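PDB 2D5C: shikimate dehydrogenase (NADP(+)) from Thermus thermophilus, which catalyses the reversible NADPH-linked reduction of 3-dehydroshikimate to shikimate, a step in the chorismate pathway that leads to the aromatic amino acids. Local coordinates for residues 4-9 and 33-38. Residues are numbered along the deposited sequence; the frame is centred on the assembly and turned at random.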
ATOM      1  N   PHE A   4      10.433   0.485   9.200  1.00 27.68           N
ATOM      2  CA  PHE A   4       9.888   1.830   9.044  1.00 27.55           C
ATOM      3  C   PHE A   4      10.929   2.884   9.396  1.00 35.53           C
ATOM      4  O   PHE A   4      11.984   2.571   9.951  1.00 34.39           O
ATOM      5  CB  PHE A   4       8.674   2.016   9.959  1.00 26.37           C
ATOM      6  CG  PHE A   4       7.543   1.075   9.675  1.00 28.20           C
ATOM      7  CD1 PHE A   4       7.067   0.223  10.665  1.00 27.56           C
ATOM      8  CD2 PHE A   4       6.936   1.056   8.425  1.00 26.46           C
ATOM      9  CE1 PHE A   4       6.000  -0.639  10.421  1.00 27.47           C
ATOM     10  CE2 PHE A   4       5.870   0.199   8.163  1.00 23.31           C
ATOM     11  CZ  PHE A   4       5.395  -0.652   9.166  1.00 23.81           C
ATOM     12  N   ALA A   5      10.629   4.140   9.076  1.00 32.02           N
ATOM     13  CA  ALA A   5      11.546   5.228   9.390  1.00 30.92           C
ATOM     14  C   ALA A   5      10.890   6.583   9.194  1.00 34.66           C
ATOM     15  O   ALA A   5       9.887   6.699   8.492  1.00 33.34           O
ATOM     16  CB  ALA A   5      12.800   5.130   8.509  1.00 23.09           C
ATOM     17  N   VAL A   6      11.442   7.597   9.854  1.00 34.62           N
ATOM     18  CA  VAL A   6      10.969   8.967   9.691  1.00 34.48           C
ATOM     19  C   VAL A   6      12.158   9.650   9.020  1.00 38.56           C
ATOM     20  O   VAL A   6      13.283   9.594   9.525  1.00 37.09           O
ATOM     21  CB  VAL A   6      10.638   9.674  11.039  1.00 35.58           C
ATOM     22  CG1 VAL A   6      11.868   9.710  11.953  1.00 35.68           C
ATOM     23  CG2 VAL A   6      10.147  11.096  10.765  1.00 34.23           C
ATOM     24  N   LEU A   7      11.916  10.252   7.861  1.00 35.78           N
ATOM     25  CA  LEU A   7      12.963  10.930   7.108  1.00 34.39           C
ATOM     26  C   LEU A   7      12.796  12.440   7.232  1.00 38.66           C
ATOM     27  O   LEU A   7      11.682  12.958   7.148  1.00 38.44           O
ATOM     28  CB  LEU A   7      12.895  10.536   5.631  1.00 31.45           C
ATOM     29  CG  LEU A   7      12.882   9.042   5.294  1.00 32.30           C
ATOM     30  CD1 LEU A   7      12.739   8.864   3.790  1.00 31.02           C
ATOM     31  CD2 LEU A   7      14.157   8.381   5.799  1.00 30.16           C
ATOM     32  N   GLY A   8      13.906  13.143   7.427  1.00 37.84           N
ATOM     33  CA  GLY A   8      13.830  14.584   7.558  1.00 37.63           C
ATOM     34  C   GLY A   8      15.118  15.193   8.074  1.00 38.11           C
ATOM     35  O   GLY A   8      16.176  14.559   8.069  1.00 36.09           O
ATOM     36  N   HIS A   9      15.019  16.435   8.516  1.00 39.97           N
ATOM     37  CA  HIS A   9      16.173  17.151   9.031  1.00 42.55           C
ATOM     38  C   HIS A   9      15.704  18.408   9.745  1.00 39.53           C
ATOM     39  O   HIS A   9      15.177  19.328   9.117  1.00 40.96           O
ATOM     40  CB  HIS A   9      17.108  17.531   7.886  1.00 44.17           C
ATOM     41  CG  HIS A   9      18.340  18.244   8.340  1.00 45.96           C
ATOM     42  ND1 HIS A   9      19.326  17.622   9.074  1.00 45.66           N
ATOM     43  CD2 HIS A   9      18.725  19.534   8.207  1.00 47.75           C
ATOM     44  CE1 HIS A   9      20.265  18.499   9.378  1.00 49.03           C
ATOM     45  NE2 HIS A   9      19.925  19.667   8.864  1.00 50.70           N
ATOM     46  N   TYR A  33      11.598   1.038  13.674  1.00 33.69           N
ATOM     47  CA  TYR A  33      11.238   2.365  13.194  1.00 31.74           C
ATOM     48  C   TYR A  33      12.378   3.265  13.660  1.00 38.00           C
ATOM     49  O   TYR A  33      12.489   3.575  14.850  1.00 34.00           O
ATOM     50  CB  TYR A  33       9.912   2.821  13.821  1.00 26.73           C
ATOM     51  CG  TYR A  33       9.379   4.123  13.258  1.00 31.08           C
ATOM     52  CD1 TYR A  33      10.077   5.318  13.432  1.00 33.08           C
ATOM     53  CD2 TYR A  33       8.195   4.151  12.511  1.00 30.87           C
ATOM     54  CE1 TYR A  33       9.617   6.516  12.873  1.00 33.46           C
ATOM     55  CE2 TYR A  33       7.722   5.341  11.945  1.00 26.01           C
ATOM     56  CZ  TYR A  33       8.440   6.517  12.130  1.00 31.97           C
ATOM     57  OH  TYR A  33       8.001   7.701  11.568  1.00 28.42           O
ATOM     58  N   GLU A  34      13.221   3.672  12.714  1.00 38.63           N
ATOM     59  CA  GLU A  34      14.380   4.514  12.992  1.00 41.02           C
ATOM     60  C   GLU A  34      14.237   5.938  12.453  1.00 42.56           C
ATOM     61  O   GLU A  34      13.387   6.220  11.603  1.00 41.95           O
ATOM     62  CB  GLU A  34      15.625   3.889  12.357  1.00 45.59           C
ATOM     63  CG  GLU A  34      15.488   3.721  10.841  1.00 49.74           C
ATOM     64  CD  GLU A  34      16.806   3.479  10.128  1.00 52.87           C
ATOM     65  OE1 GLU A  34      17.703   4.344  10.218  1.00 56.06           O
ATOM     66  OE2 GLU A  34      16.940   2.427   9.471  1.00 57.55           O
ATOM     67  N   ALA A  35      15.081   6.831  12.962  1.00 40.51           N
ATOM     68  CA  ALA A  35      15.113   8.218  12.518  1.00 42.90           C
ATOM     69  C   ALA A  35      16.311   8.294  11.578  1.00 45.49           C
ATOM     70  O   ALA A  35      17.430   7.979  11.977  1.00 50.89           O
ATOM     71  CB  ALA A  35      15.311   9.149  13.705  1.00 44.01           C
ATOM     72  N   TRP A  36      16.081   8.696  10.332  1.00 43.05           N
ATOM     73  CA  TRP A  36      17.155   8.774   9.346  1.00 42.80           C
ATOM     74  C   TRP A  36      17.301  10.196   8.823  1.00 45.52           C
ATOM     75  O   TRP A  36      16.493  10.650   8.013  1.00 41.29           O
ATOM     76  CB  TRP A  36      16.854   7.822   8.185  1.00 41.36           C
ATOM     77  CG  TRP A  36      18.001   7.541   7.260  1.00 42.09           C
ATOM     78  CD1 TRP A  36      19.208   8.182   7.215  1.00 42.04           C
ATOM     79  CD2 TRP A  36      18.038   6.552   6.225  1.00 43.66           C
ATOM     80  NE1 TRP A  36      19.990   7.653   6.218  1.00 41.67           N
ATOM     81  CE2 TRP A  36      19.295   6.652   5.594  1.00 42.64           C
ATOM     82  CE3 TRP A  36      17.127   5.591   5.768  1.00 45.40           C
ATOM     83  CZ2 TRP A  36      19.667   5.827   4.529  1.00 46.22           C
ATOM     84  CZ3 TRP A  36      17.498   4.769   4.708  1.00 48.24           C
ATOM     85  CH2 TRP A  36      18.758   4.895   4.102  1.00 49.65           C
ATOM     86  N   ASP A  37      18.335  10.894   9.283  1.00 44.61           N
ATOM     87  CA  ASP A  37      18.569  12.270   8.858  1.00 45.37           C
ATOM     88  C   ASP A  37      18.651  12.340   7.340  1.00 39.63           C
ATOM     89  O   ASP A  37      19.516  11.711   6.721  1.00 41.97           O
ATOM     90  CB  ASP A  37      19.867  12.808   9.467  1.00 46.70           C
ATOM     91  CG  ASP A  37      20.039  14.296   9.237  1.00 51.80           C
ATOM     92  OD1 ASP A  37      19.311  15.085   9.876  1.00 49.80           O
ATOM     93  OD2 ASP A  37      20.897  14.677   8.411  1.00 57.73           O
ATOM     94  N   THR A  38      17.748  13.112   6.745  1.00 38.09           N
ATOM     95  CA  THR A  38      17.691  13.250   5.299  1.00 41.23           C
ATOM     96  C   THR A  38      17.503  14.692   4.849  1.00 45.38           C
ATOM     97  O   THR A  38      16.414  15.257   4.969  1.00 42.62           O
ATOM     98  CB  THR A  38      16.535  12.401   4.709  1.00 39.68           C
ATOM     99  OG1 THR A  38      16.736  11.023   5.051  1.00 36.29           O
ATOM    100  CG2 THR A  38      16.491  12.529   3.191  1.00 36.40           C
TER
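Residues 4-8 and 33-37 of two neighbouring strands run in parallel, and backbone hydrogen bonds set their register. Val6 lends both its polar backbone atoms to the second strand: its N donates to Glu34 O and its O accepts from Trp36 N (3.0 Å), each nearly along the C=O axis. The ladder opens with Glu34 N on Phe4 O, approached from above the carbonyl plane, and closes with a very short, straight bond from Thr38 N to Gly8 O (2.5 Å). Gly8 N, by contrast, is buried without a partner.

Apolar packing divides between the two faces. Tyr33, its CG anti to the backbone N (chi1 -173°), swings its ring across the neighbouring strand, so that Ala5 N stands over the ring centre, CD2 presses on Phe4 CB (3.4 Å) and OH lies against Val6 CB (3.3 Å). Asn58 hydrogen-bonds that hydroxyl, and His20 stacks on the ring. An alanine here would remove the ring and hydroxyl, and would probably uncover the Phe4-Val6 backbone and cost Asn58, a residue of the shikimate pocket, a hydrogen-bond partner. On the face of Ala5 and Leu7, Leu7 CD2 lies alongside Trp36 CB (3.6 Å), beneath helix 43-53, whose Arg46 makes a cation-pi contact with the indole.

At the C-terminal ends the contact turns polar. His9 ND1 donates in its ring plane to the syn lone pair of Asp37 OD1 (2.7 Å), with ring and carboxylate planes 73° apart; the carboxylate would probably favour a protonated imidazole. Thr38 OG1 donates to Trp36 O and is also hydrogen-bonded to Arg46 NE.

Val6 touches bound shikimate, and the two strands, joined through helix 16-26, make the first beta-alpha-beta unit of the substrate-binding domain, with strand 31-37 outermost in the sheet within this chain.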